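Local coordinates for endosialidase (Enterobacteria phage phi92, PDB 4HIZ), which cleaves polymers of sialic acid internally, hydrolysing both alpha-2,8 and alpha-2,9 linkages, as the polysialic acid-degrading enzyme of a bacteriophage, at the interface of chains A and B. Coordinates in Å, arbitrary orientation; residue numbers count along the deposited sequence, not the author numbering. Chains: chain A/B, Endosialidase.

The interface of chains A and B. Residues chain A 73-75, 518; chain B 533-535.
With CG of B:Phe534 set between its own backbone N and carbonyl carbon (chi1 53°), the benzyl group reaches the side of A:Lys75 and A:Tyr518; the tyrosine, whose CG lies beside its backbone N (chi1 -64°), brings a ring edge to meet it. The contact belongs to the trimer of this endosialidase, where strand 71-75 of chain A, near the start of the catalytic beta-propeller, pairs in parallel with the short strand 535-536 of chain B. B:Lys535 supplies both halves of the pairing: its N donates to the carbonyl O of A:Leu73 (2.9 Å), while its O accepts from N of A:Lys75 (2.8 Å). Backbone pairing of this kind ties the chains together without calling for particular side chains, so the flanking side chains may be what favours this register.

B:Phe534, flat and apolar, fills the junction. CE2 of A:Tyr518 stands 3.7 Å above one face of the phenylalanine, displaced toward its rim, and the planes meet at 69° in an edge-to-face contact. The extended aliphatic chain of A:Lys75 runs alongside, CB 3.7 Å from CD1 of B:Phe534 and CD near CE1, so a long side chain gives apolar cover while carrying its terminal amine NZ beyond the ring. Branched A:Leu73 lays CD2 3.9 Å from CB of B:Phe534, covering the root of the benzyl group.

Water completes the polar margin. One molecule links N of A:Leu73 (2.9 Å) to O of B:Asp533, extending the backbone pairing by a step. Another joins the hydroxyl OG1 of A:Thr74 (2.8 Å) to NZ of B:Lys535, a lysine that is poorly ordered.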
# COMPACT_ATOMS: atom_id res chain seq x y z
N LEU A 73 -0.96 18.15 13.76
CA LEU A 73 -0.36 16.84 14.01
C LEU A 73 -0.51 15.97 12.77
O LEU A 73 -1.58 15.97 12.16
CB LEU A 73 -1.06 16.15 15.19
CG LEU A 73 -0.42 14.87 15.71
CD1 LEU A 73 0.94 15.19 16.41
CD2 LEU A 73 -1.36 14.13 16.69
N THR A 74 0.53 15.22 12.44
CA THR A 74 0.49 14.28 11.32
C THR A 74 0.98 12.94 11.82
O THR A 74 1.96 12.89 12.57
CB THR A 74 1.44 14.78 10.18
OG1 THR A 74 0.93 16.02 9.65
CG2 THR A 74 1.54 13.75 9.02
N LYS A 75 0.34 11.84 11.42
CA LYS A 75 0.88 10.50 11.72
C LYS A 75 1.93 10.15 10.67
O LYS A 75 1.66 10.35 9.47
CB LYS A 75 -0.27 9.46 11.68
CG LYS A 75 0.19 8.08 12.13
CD LYS A 75 -1.03 7.14 12.32
CE LYS A 75 -0.55 5.81 12.93
NZ LYS A 75 -1.77 4.94 13.22
N TYR A 518 4.35 10.30 15.27
CA TYR A 518 3.58 11.48 14.87
C TYR A 518 4.52 12.67 14.83
O TYR A 518 5.55 12.69 15.51
CB TYR A 518 2.46 11.77 15.89
CG TYR A 518 1.43 10.63 15.94
CD1 TYR A 518 1.70 9.46 16.66
CD2 TYR A 518 0.24 10.74 15.22
CE1 TYR A 518 0.78 8.40 16.68
CE2 TYR A 518 -0.71 9.70 15.25
CZ TYR A 518 -0.42 8.54 15.94
OH TYR A 518 -1.31 7.48 15.96
N ASP B 533 -7.17 14.91 16.75
CA ASP B 533 -7.11 14.61 15.32
C ASP B 533 -5.71 14.75 14.73
O ASP B 533 -4.89 15.56 15.21
CB ASP B 533 -8.08 15.49 14.56
CG ASP B 533 -9.52 15.24 15.00
OD1 ASP B 533 -9.91 14.06 15.11
OD2 ASP B 533 -10.26 16.21 15.25
N PHE B 534 -5.45 13.97 13.70
CA PHE B 534 -4.20 14.13 12.95
C PHE B 534 -4.48 13.98 11.47
O PHE B 534 -5.48 13.36 11.08
CB PHE B 534 -3.14 13.10 13.39
CG PHE B 534 -3.63 11.67 13.36
CD1 PHE B 534 -3.58 10.93 12.18
CD2 PHE B 534 -4.12 11.06 14.51
CE1 PHE B 534 -4.06 9.62 12.12
CE2 PHE B 534 -4.57 9.76 14.48
CZ PHE B 534 -4.57 9.05 13.29
N LYS B 535 -3.60 14.54 10.66
CA LYS B 535 -3.53 14.27 9.24
C LYS B 535 -2.68 13.01 9.04
O LYS B 535 -1.71 12.78 9.74
CB LYS B 535 -2.90 15.47 8.53
CG LYS B 535 -2.93 15.32 7.04
CD LYS B 535 -2.30 16.53 6.45
CE LYS B 535 -1.80 16.21 5.10
NZ LYS B 535 -0.82 15.06 5.11
O HOH W 1 -3.87 18.23 13.98
O HOH W 2 0.70 16.23 6.91